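Local coordinates for N-acetyltransferase domain-containing protein (Deinococcus radiodurans, PDB 3S6F) that binds coenzyme A and probably transfers an acetyl group from acetyl-CoA to an amine of a still unidentified substrate, at residues Ala22-Phe27 and Asp57-Phe63; Gly70-Ile76 and Leu105-Leu110; Ile76-Val81 and Leu94-Leu99. One frame throughout, in Å; residues are numbered along the deposited sequence. Where two conformers were deposited one is given.

Interaction 1: Ala22-Phe27 and Asp57-Phe63; sequences AQLGGF and DGQVIGF
Residues 22-27 leave a 3-10 turn and run beside residues 57-63, whose strand starts at Val60. Gln23 lies beside Gln59 (CA atoms 4.6 Å apart) and Leu24 beside Val60 (5.6 Å). One backbone hydrogen bond pins them: Val60 N to Gln23 O, 2.9 Å. Gln59 (chi1 t, chi2 p) curls back, its NE2 donating to Val60 O (2.8 Å) and, weakly, to Gly25 O (2.9 Å). At Gly58 (phi 95°, suited to glycine) a CB would collide with Gln23 NE2; Gln23 OE1 accepts from Thr20 N. Val60, pointing toward the loop, fills the hollow between Leu24 and Phe27: its CG2 meets Leu24 CD2 at 3.8 Å, its CG1 Phe27 CZ at 3.9 Å. The Phe27 ring (chi1 m) wedges against the strand backbone, CZ 3.6 Å from Gly62 N, and against Phe63 (chi1 p), whose edge meets its face in a T-shaped stack, centroids 4.9 Å apart, planes at 87°; Leu40 of helix 37-46 packs on both rings. Asp57 OD1 accepts from Gln59 N (3.0 Å), an Asx turn, and is hydrogen-bonded to Thr55 OG1. Ile61 and Gly62 both face Ala53, a classic beta bulge in the central sheet of this GNAT-family fold.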
loop_
_atom_site.group_PDB
_atom_site.type_symbol
_atom_site.label_atom_id
_atom_site.label_comp_id
_atom_site.label_asym_id
_atom_site.label_seq_id
_atom_site.Cartn_x
_atom_site.Cartn_y
_atom_site.Cartn_z
ATOM N N ALA A 22 24.991 4.912 7.011
ATOM C CA ALA A 22 26.052 3.954 7.359
ATOM C C ALA A 22 25.592 2.824 8.248
ATOM O O ALA A 22 26.314 1.844 8.368
ATOM C CB ALA A 22 27.249 4.641 8.021
ATOM N N GLN A 23 24.456 2.980 8.914
ATOM C CA GLN A 23 23.853 1.983 9.779
ATOM C C GLN A 23 22.733 1.193 9.101
ATOM O O GLN A 23 22.173 0.299 9.707
ATOM C CB GLN A 23 23.333 2.623 11.053
ATOM C CG GLN A 23 24.500 3.157 11.899
ATOM C CD GLN A 23 24.096 3.999 13.056
ATOM O OE1 GLN A 23 23.197 4.818 12.925
ATOM N NE2 GLN A 23 24.804 3.869 14.182
ATOM N N LEU A 24 22.459 1.477 7.833
ATOM C CA LEU A 24 21.401 0.856 7.037
ATOM C C LEU A 24 21.966 -0.023 5.924
ATOM O O LEU A 24 21.233 -0.414 5.029
ATOM C CB LEU A 24 20.462 1.938 6.467
ATOM C CG LEU A 24 19.513 2.547 7.491
ATOM C CD1 LEU A 24 18.874 3.806 6.904
ATOM C CD2 LEU A 24 18.423 1.590 7.907
ATOM N N GLY A 25 23.243 -0.370 5.977
ATOM C CA GLY A 25 23.795 -1.316 5.057
ATOM C C GLY A 25 23.402 -2.747 5.367
ATOM O O GLY A 25 23.010 -3.082 6.493
ATOM N N GLY A 26 23.507 -3.618 4.357
ATOM C CA GLY A 26 23.257 -5.045 4.512
ATOM C C GLY A 26 21.884 -5.574 4.162
ATOM O O GLY A 26 21.620 -6.742 4.414
ATOM N N PHE A 27 21.011 -4.721 3.623
ATOM C CA PHE A 27 19.663 -5.113 3.238
ATOM C C PHE A 27 19.598 -5.392 1.749
ATOM O O PHE A 27 20.585 -5.279 1.005
ATOM C CB PHE A 27 18.669 -4.063 3.723
ATOM C CG PHE A 27 18.551 -4.054 5.204
ATOM C CD1 PHE A 27 17.919 -5.099 5.859
ATOM C CD2 PHE A 27 19.104 -3.050 5.971
ATOM C CE1 PHE A 27 17.852 -5.140 7.234
ATOM C CE2 PHE A 27 18.995 -3.081 7.352
ATOM C CZ PHE A 27 18.377 -4.142 7.972
ATOM N N ASP A 57 25.484 -1.229 18.904
ATOM C CA ASP A 57 26.330 -0.327 18.156
ATOM C C ASP A 57 25.573 0.571 17.168
ATOM O O ASP A 57 26.182 1.428 16.532
ATOM C CB ASP A 57 27.456 -1.067 17.414
ATOM C CG ASP A 57 26.956 -2.008 16.307
ATOM O OD1 ASP A 57 25.709 -2.096 16.072
ATOM O OD2 ASP A 57 27.825 -2.627 15.634
ATOM N N GLY A 58 24.251 0.395 17.050
ATOM C CA GLY A 58 23.430 1.213 16.208
ATOM C C GLY A 58 23.165 0.650 14.828
ATOM O O GLY A 58 22.331 1.210 14.109
ATOM N N GLN A 59 23.826 -0.451 14.440
ATOM C CA GLN A 59 23.494 -1.076 13.167
ATOM C C GLN A 59 22.046 -1.509 13.164
ATOM O O GLN A 59 21.573 -2.123 14.111
ATOM C CB GLN A 59 24.357 -2.306 12.927
ATOM C CG GLN A 59 24.031 -3.177 11.681
ATOM C CD GLN A 59 24.274 -2.502 10.346
ATOM O OE1 GLN A 59 25.337 -1.865 10.159
ATOM N NE2 GLN A 59 23.310 -2.657 9.374
ATOM N N VAL A 60 21.354 -1.247 12.057
ATOM C CA VAL A 60 20.009 -1.739 11.843
ATOM C C VAL A 60 20.105 -3.159 11.272
ATOM O O VAL A 60 20.700 -3.359 10.210
ATOM C CB VAL A 60 19.200 -0.820 10.907
ATOM C CG1 VAL A 60 17.785 -1.403 10.669
ATOM C CG2 VAL A 60 19.116 0.610 11.512
ATOM N N ILE A 61 19.551 -4.156 11.945
ATOM C CA ILE A 61 19.630 -5.512 11.435
ATOM C C ILE A 61 18.275 -6.067 10.991
ATOM O O ILE A 61 18.214 -7.143 10.418
ATOM C CB ILE A 61 20.416 -6.485 12.357
ATOM C CG1 ILE A 61 19.768 -6.568 13.736
ATOM C CG2 ILE A 61 21.905 -6.079 12.471
ATOM C CD1 ILE A 61 18.411 -7.282 13.815
ATOM N N GLY A 62 17.197 -5.290 11.186
ATOM C CA GLY A 62 15.898 -5.654 10.622
ATOM C C GLY A 62 15.081 -4.425 10.476
ATOM O O GLY A 62 15.222 -3.483 11.277
ATOM N N PHE A 63 14.169 -4.411 9.497
ATOM C CA PHE A 63 13.253 -3.278 9.353
ATOM C C PHE A 63 11.999 -3.743 8.691
ATOM O O PHE A 63 11.939 -4.776 8.011
ATOM C CB PHE A 63 13.869 -2.092 8.578
ATOM C CG PHE A 63 13.911 -2.284 7.081
ATOM C CD1 PHE A 63 14.903 -3.004 6.479
ATOM C CD2 PHE A 63 12.892 -1.765 6.309
ATOM C CE1 PHE A 63 14.893 -3.202 5.116
ATOM C CE2 PHE A 63 12.909 -1.929 4.941
ATOM C CZ PHE A 63 13.883 -2.673 4.356
HETATM O O HOH W 1 25.593 -0.740 7.809
HETATM O O HOH W 2 27.051 1.888 13.946
#

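Interaction 2: Gly70-Ile76 and Leu105-Leu110; sequences GILAASI and LYMVDL
Leu105 (chi1 m, chi2 t) lays its CD1 against Ala74 CB at 3.4 Å, while its CD2 reaches Gly70 C at 3.6 Å, so one side chain spans the turn and the strand that follows it. From there two extended backbones run parallel, their short axes 4.7 Å apart and 20° from alignment. Ala73 pairs with Met107, Ala74 with Val108 and Ser75 with Asp109, CA atoms 4.6 to 4.8 Å apart. Four hydrogen bonds alternate along them: Met107 N to Leu72 O and Ala74 N to Met107 O, both 2.9 Å, then Asp109 N to Ala74 O and Ile76 N to Asp109 O, both 3.1 Å. Ala73, Ser75, selenomethionine Met107 and Asp109 share one face; Ala74 and Val108 share the other. Ile76 CD1 touches Val108 CG1 at 3.9 Å. A water links Ile71 O to Tyr106 N, another Ala74 O to Asp109 OD1. These are the parallel strands of a beta-alpha-beta unit, with helix 90-102 packed on the Ala74 and Val108 face. Strand 60-68 flanks strand 73-81, and beyond strand 107-112 the sheet continues antiparallel into the second subunit, where Ser111 hydrogen-bonds and Arg134 forms a salt bridge to Asp109.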
loop_
_atom_site.group_PDB
_atom_site.type_symbol
_atom_site.label_atom_id
_atom_site.label_comp_id
_atom_site.label_asym_id
_atom_site.label_seq_id
_atom_site.Cartn_x
_atom_site.Cartn_y
_atom_site.Cartn_z
ATOM N N GLY A 70 -4.115 6.340 7.150
ATOM C CA GLY A 70 -4.539 6.637 8.505
ATOM C C GLY A 70 -6.010 6.555 8.772
ATOM O O GLY A 70 -6.459 6.850 9.895
ATOM N N ILE A 71 -6.788 6.156 7.775
ATOM C CA ILE A 71 -8.245 6.141 7.904
ATOM C C ILE A 71 -8.842 4.796 7.563
ATOM O O ILE A 71 -9.754 4.331 8.275
ATOM C CB ILE A 71 -8.926 7.227 7.044
ATOM C CG1 ILE A 71 -8.448 8.620 7.425
ATOM C CG2 ILE A 71 -10.460 7.142 7.106
ATOM C CD1 ILE A 71 -8.839 9.731 6.433
ATOM N N LEU A 72 -8.384 4.174 6.478
ATOM C CA LEU A 72 -8.977 2.924 5.996
ATOM C C LEU A 72 -7.958 1.870 5.611
ATOM O O LEU A 72 -8.272 0.681 5.730
ATOM C CB LEU A 72 -9.916 3.184 4.828
ATOM C CG LEU A 72 -10.956 2.083 4.556
ATOM C CD1 LEU A 72 -12.044 2.096 5.612
ATOM C CD2 LEU A 72 -11.523 2.208 3.121
ATOM N N ALA A 73 -6.777 2.258 5.090
ATOM C CA ALA A 73 -5.909 1.303 4.452
ATOM C C ALA A 73 -4.425 1.547 4.645
ATOM O O ALA A 73 -3.984 2.678 4.625
ATOM C CB ALA A 73 -6.217 1.203 2.926
ATOM N N ALA A 74 -3.697 0.440 4.701
ATOM C CA ALA A 74 -2.270 0.436 4.776
ATOM C C ALA A 74 -1.718 -0.744 3.992
ATOM O O ALA A 74 -2.384 -1.759 3.779
ATOM C CB ALA A 74 -1.788 0.388 6.221
ATOM N N SER A 75 -0.473 -0.616 3.541
ATOM C CA SER A 75 0.230 -1.740 2.957
ATOM C C SER A 75 1.678 -1.757 3.401
ATOM O O SER A 75 2.256 -0.732 3.748
ATOM C CB SER A 75 0.152 -1.729 1.437
ATOM O OG SER A 75 0.901 -0.626 0.900
ATOM N N ILE A 76 2.267 -2.948 3.366
ATOM C CA ILE A 76 3.610 -3.204 3.906
ATOM C C ILE A 76 4.547 -3.584 2.766
ATOM O O ILE A 76 4.544 -4.735 2.347
ATOM C CB ILE A 76 3.579 -4.276 5.002
ATOM C CG1 ILE A 76 2.651 -3.751 6.182
ATOM C CG2 ILE A 76 4.999 -4.591 5.502
ATOM C CD1 ILE A 76 2.313 -4.738 7.273
ATOM N N LEU A 105 -6.825 0.108 11.499
ATOM C CA LEU A 105 -7.314 0.338 10.122
ATOM C C LEU A 105 -8.058 -0.823 9.585
ATOM O O LEU A 105 -7.643 -1.976 9.801
ATOM C CB LEU A 105 -6.136 0.487 9.155
ATOM C CG LEU A 105 -5.218 1.654 9.423
ATOM C CD1 LEU A 105 -3.975 1.611 8.538
ATOM C CD2 LEU A 105 -6.013 3.003 9.322
ATOM N N TYR A 106 -9.068 -0.592 8.781
ATOM C CA TYR A 106 -9.812 -1.642 8.167
ATOM C C TYR A 106 -8.969 -2.616 7.347
ATOM O O TYR A 106 -9.093 -3.836 7.503
ATOM C CB TYR A 106 -10.950 -1.033 7.304
ATOM C CG TYR A 106 -11.744 -2.078 6.548
ATOM C CD1 TYR A 106 -12.267 -3.169 7.228
ATOM C CD2 TYR A 106 -11.953 -1.996 5.194
ATOM C CE1 TYR A 106 -12.929 -4.150 6.564
ATOM C CE2 TYR A 106 -12.661 -2.988 4.502
ATOM C CZ TYR A 106 -13.134 -4.091 5.229
ATOM O OH TYR A 106 -13.778 -5.145 4.625
HETATM N N MSE A 107 -8.103 -2.083 6.489
HETATM C CA MSE A 107 -7.323 -2.913 5.567
HETATM C C MSE A 107 -5.837 -2.785 5.820
HETATM O O MSE A 107 -5.311 -1.681 5.825
HETATM C CB MSE A 107 -7.558 -2.469 4.121
HETATM C CG MSE A 107 -8.976 -2.588 3.665
HETATM SE SE MSE A 107 -9.328 -1.494 2.062
HETATM C CE MSE A 107 -8.058 -2.279 0.870
ATOM N N VAL A 108 -5.161 -3.924 5.944
ATOM C CA VAL A 108 -3.700 -3.986 5.879
ATOM C C VAL A 108 -3.377 -5.098 4.908
ATOM O O VAL A 108 -3.874 -6.232 5.075
ATOM C CB VAL A 108 -3.034 -4.271 7.218
ATOM C CG1 VAL A 108 -1.511 -4.228 7.060
ATOM C CG2 VAL A 108 -3.489 -3.222 8.290
ATOM N N ASP A 109 -2.549 -4.807 3.916
ATOM C CA ASP A 109 -2.272 -5.749 2.856
ATOM C C ASP A 109 -0.795 -5.754 2.487
ATOM O O ASP A 109 -0.085 -4.746 2.612
ATOM C CB ASP A 109 -3.082 -5.395 1.580
ATOM C CG ASP A 109 -4.590 -5.485 1.761
ATOM O OD1 ASP A 109 -5.166 -4.675 2.538
ATOM O OD2 ASP A 109 -5.216 -6.335 1.118
ATOM N N LEU A 110 -0.322 -6.887 1.971
ATOM C CA LEU A 110 1.038 -7.020 1.454
ATOM C C LEU A 110 1.063 -8.127 0.420
ATOM O O LEU A 110 0.158 -8.947 0.364
ATOM C CB LEU A 110 2.061 -7.258 2.586
ATOM C CG LEU A 110 1.868 -8.549 3.385
ATOM C CD1 LEU A 110 2.641 -9.738 2.759
ATOM C CD2 LEU A 110 2.312 -8.320 4.830
HETATM O O HOH W 3 -10.472 1.853 9.268
HETATM O O HOH W 4 -4.554 -1.973 2.029
#

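Interaction 3: Ile76-Val81 and Leu94-Leu99; sequences IPLLEV and LMRRVL. With COA (coenzyme A), chain B.
This is an apolar strand-on-helix contact near the centre of the chain, inside the beta-alpha-beta unit that carries coenzyme A. No hydrogen bond crosses it. The axes of strand 79-81 and helix 94-99 pass 10.5 Å apart, with N-to-C directions at 141°, and side chains fill the gap. Leu79 (chi1 t, chi2 p) reaches Leu94 CB with CD1 at 4.0 Å and Met95 CG with CD2 at 3.9 Å. Ile76 (chi1 m, chi2 t) sends CD1 to CE of selenomethionine Met95 at 3.8 Å and to Val98 CG1 at 3.9 Å; Val81 CG2 meets Leu94 CD1 at 3.9 Å. The strand backbone binds the cofactor's pantetheine: COA N4P donates to Leu79 O and Val81 N to COA O9P, each at 2.9 Å, as in other GNAT enzymes. Ser87, Gly89, Gly91 and Ser92 also hold COA. Val64 of strand 60-68 packs on Ile76 and Val98, Val51 of strand 49-54 on Leu94 and Val98, and Tyr120 of helix 117-122 touches Leu79 and Met95.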
loop_
_atom_site.group_PDB
_atom_site.type_symbol
_atom_site.label_atom_id
_atom_site.label_comp_id
_atom_site.label_asym_id
_atom_site.label_seq_id
_atom_site.Cartn_x
_atom_site.Cartn_y
_atom_site.Cartn_z
ATOM N N ILE A 76 2.267 -2.948 3.366
ATOM C CA ILE A 76 3.610 -3.204 3.906
ATOM C C ILE A 76 4.547 -3.584 2.766
ATOM O O ILE A 76 4.544 -4.735 2.347
ATOM C CB ILE A 76 3.579 -4.276 5.002
ATOM C CG1 ILE A 76 2.651 -3.751 6.182
ATOM C CG2 ILE A 76 4.999 -4.591 5.502
ATOM C CD1 ILE A 76 2.313 -4.738 7.273
ATOM N N PRO A 77 5.303 -2.624 2.207
ATOM C CA PRO A 77 6.129 -2.965 1.055
ATOM C C PRO A 77 7.302 -3.885 1.325
ATOM O O PRO A 77 7.620 -4.732 0.490
ATOM C CB PRO A 77 6.606 -1.580 0.548
ATOM C CG PRO A 77 5.574 -0.610 1.053
ATOM C CD PRO A 77 5.210 -1.164 2.407
ATOM N N LEU A 78 7.999 -3.641 2.430
ATOM C CA LEU A 78 9.287 -4.275 2.728
ATOM C C LEU A 78 9.342 -4.781 4.145
ATOM O O LEU A 78 8.973 -4.066 5.083
ATOM C CB LEU A 78 10.438 -3.287 2.515
ATOM C CG LEU A 78 10.596 -2.636 1.145
ATOM C CD1 LEU A 78 11.612 -1.489 1.238
ATOM C CD2 LEU A 78 10.975 -3.662 0.062
ATOM N N LEU A 79 9.870 -5.984 4.313
ATOM C CA LEU A 79 10.198 -6.589 5.599
ATOM C C LEU A 79 11.486 -7.367 5.391
ATOM O O LEU A 79 11.530 -8.245 4.527
ATOM C CB LEU A 79 9.080 -7.526 6.066
ATOM C CG LEU A 79 9.388 -8.406 7.285
ATOM C CD1 LEU A 79 9.491 -7.571 8.561
ATOM C CD2 LEU A 79 8.357 -9.526 7.408
ATOM N N GLU A 80 12.505 -7.111 6.202
ATOM C CA GLU A 80 13.725 -7.874 6.052
ATOM C C GLU A 80 14.492 -7.887 7.351
ATOM O O GLU A 80 14.632 -6.896 8.055
ATOM C CB GLU A 80 14.630 -7.306 4.953
ATOM C CG GLU A 80 15.796 -8.211 4.591
ATOM C CD GLU A 80 16.578 -7.728 3.371
ATOM O OE1 GLU A 80 16.301 -6.605 2.887
ATOM O OE2 GLU A 80 17.486 -8.470 2.916
ATOM N N VAL A 81 15.007 -9.080 7.658
ATOM C CA VAL A 81 15.938 -9.318 8.754
ATOM C C VAL A 81 17.211 -9.846 8.127
ATOM O O VAL A 81 17.178 -10.725 7.271
ATOM C CB VAL A 81 15.360 -10.315 9.794
ATOM C CG1 VAL A 81 16.394 -10.740 10.821
ATOM C CG2 VAL A 81 14.103 -9.717 10.459
ATOM N N LEU A 94 8.788 -7.595 14.335
ATOM C CA LEU A 94 8.692 -6.395 13.520
ATOM C C LEU A 94 7.288 -6.228 12.963
ATOM O O LEU A 94 6.743 -5.121 12.927
ATOM C CB LEU A 94 9.734 -6.444 12.411
ATOM C CG LEU A 94 11.166 -6.142 12.864
ATOM C CD1 LEU A 94 12.159 -6.551 11.757
ATOM C CD2 LEU A 94 11.344 -4.688 13.259
HETATM N N MSE A 95 6.707 -7.322 12.458
HETATM C CA MSE A 95 5.346 -7.255 11.946
HETATM C C MSE A 95 4.336 -6.850 13.028
HETATM O O MSE A 95 3.480 -5.983 12.810
HETATM C CB MSE A 95 4.948 -8.592 11.316
HETATM C CG MSE A 95 5.537 -8.855 9.965
HETATM SE SE MSE A 95 4.913 -7.635 8.590
HETATM C CE MSE A 95 3.018 -8.187 8.625
ATOM N N ARG A 96 4.427 -7.467 14.205
ATOM C CA ARG A 96 3.510 -7.071 15.267
ATOM C C ARG A 96 3.686 -5.579 15.601
ATOM O O ARG A 96 2.706 -4.848 15.796
ATOM C CB ARG A 96 3.744 -7.927 16.520
ATOM C CG ARG A 96 3.249 -9.362 16.430
ATOM C CD ARG A 96 3.317 -10.081 17.775
ATOM N NE ARG A 96 4.674 -10.357 18.156
ATOM C CZ ARG A 96 5.341 -11.458 17.794
ATOM N NH1 ARG A 96 4.760 -12.435 17.078
ATOM N NH2 ARG A 96 6.595 -11.556 18.191
ATOM N N ARG A 97 4.936 -5.120 15.675
ATOM C CA ARG A 97 5.189 -3.725 16.017
ATOM C C ARG A 97 4.698 -2.767 14.943
ATOM O O ARG A 97 4.181 -1.710 15.284
ATOM C CB ARG A 97 6.661 -3.519 16.330
ATOM C CG ARG A 97 7.032 -4.115 17.695
ATOM C CD ARG A 97 8.522 -4.094 17.918
ATOM N NE ARG A 97 8.886 -4.586 19.245
ATOM C CZ ARG A 97 9.085 -3.811 20.303
ATOM N NH1 ARG A 97 8.989 -2.493 20.243
ATOM N NH2 ARG A 97 9.448 -4.399 21.444
ATOM N N VAL A 98 4.835 -3.101 13.661
ATOM C CA VAL A 98 4.362 -2.169 12.629
ATOM C C VAL A 98 2.829 -2.126 12.610
ATOM O O VAL A 98 2.240 -1.068 12.384
ATOM C CB VAL A 98 4.966 -2.455 11.242
ATOM C CG1 VAL A 98 4.296 -3.603 10.491
ATOM C CG2 VAL A 98 4.954 -1.169 10.404
ATOM N N LEU A 99 2.193 -3.267 12.912
ATOM C CA LEU A 99 0.739 -3.287 12.992
ATOM C C LEU A 99 0.266 -2.401 14.150
ATOM O O LEU A 99 -0.713 -1.668 14.003
ATOM C CB LEU A 99 0.208 -4.728 13.087
ATOM C CG LEU A 99 0.420 -5.575 11.839
ATOM C CD1 LEU A 99 0.129 -7.050 12.138
ATOM C CD2 LEU A 99 -0.399 -5.071 10.674
HETATM N N1A COA B . 10.859 -20.122 2.990
HETATM C C2A COA B . 10.237 -20.915 3.930
HETATM N N3A COA B . 9.968 -20.464 5.202
HETATM C C4A COA B . 10.353 -19.206 5.529
HETATM C C5A COA B . 11.010 -18.396 4.608
HETATM C C6A COA B . 11.244 -18.849 3.311
HETATM N N6A COA B . 11.834 -18.087 2.383
HETATM N N7A COA B . 11.271 -17.213 5.226
HETATM C C8A COA B . 10.805 -17.288 6.491
HETATM N N9A COA B . 10.238 -18.514 6.698
HETATM C C1B COA B . 9.575 -18.987 7.911
HETATM C C2B COA B . 10.272 -20.199 8.516
HETATM O O2B COA B . 9.259 -20.964 9.092
HETATM C C3B COA B . 11.150 -19.642 9.627
HETATM O O3B COA B . 11.451 -20.573 10.652
HETATM P P3B COA B . 12.863 -21.375 10.643
HETATM O O7A COA B . 12.904 -22.143 9.347
HETATM O O8A COA B . 13.975 -20.358 10.706
HETATM O O9A COA B . 12.811 -22.263 11.863
HETATM C C4B COA B . 10.261 -18.499 10.090
HETATM O O4B COA B . 9.629 -18.005 8.917
HETATM C C5B COA B . 11.028 -17.386 10.780
HETATM O O5B COA B . 10.109 -16.558 11.470
HETATM P P1A COA B . 10.718 -15.386 12.400
HETATM O O1A COA B . 9.542 -14.777 13.077
HETATM O O2A COA B . 11.860 -15.860 13.250
HETATM O O3A COA B . 11.199 -14.359 11.277
HETATM P P2A COA B . 12.690 -14.032 10.780
HETATM O O4A COA B . 13.402 -15.289 10.454
HETATM O O5A COA B . 13.307 -13.106 11.769
HETATM O O6A COA B . 12.325 -13.188 9.483
HETATM C CBP COA B . 11.739 -13.020 7.172
HETATM C CCP COA B . 11.448 -13.718 8.490
HETATM C CDP COA B . 11.541 -11.502 7.347
HETATM C CEP COA B . 10.746 -13.535 6.106
HETATM C CAP COA B . 13.191 -13.376 6.804
HETATM O OAP COA B . 13.294 -14.730 6.404
HETATM C C9P COA B . 13.689 -12.503 5.676
HETATM O O9P COA B . 14.216 -11.311 5.927
HETATM N N8P COA B . 13.656 -12.947 4.427
HETATM C C7P COA B . 14.124 -12.142 3.305
HETATM C C6P COA B . 13.159 -11.020 2.895
HETATM C C5P COA B . 11.753 -11.540 2.804
HETATM O O5P COA B . 11.529 -12.589 2.193
HETATM N N4P COA B . 10.816 -10.791 3.403
HETATM C C3P COA B . 9.400 -10.998 3.212
HETATM C C2P COA B . 8.883 -9.886 2.300
HETATM S S1P COA B . 9.459 -10.043 0.576
#

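How the interactions relate
The three contacts follow neighbouring strands of one sheet. Interaction 1 closes first along the chain; interaction 3 is nested within the loop closed by interaction 2, because helix 90-102 connects strands 73-81 and 107-112. Interactions 1 and 2 lie on opposite sides of the chain's centre, about 26 Å apart centre to centre; interaction 3 sits between, its centre about 15 Å and about 13 Å from theirs. It meets interaction 1 where Phe63 N lies 2.9 Å from Glu80 O, and shares Ile76 with interaction 2. Together they take in the sheet from strand 60-68, beside loop 22-27, through strand 73-81, which binds coenzyme A, to strand 107-112 at the subunit interface.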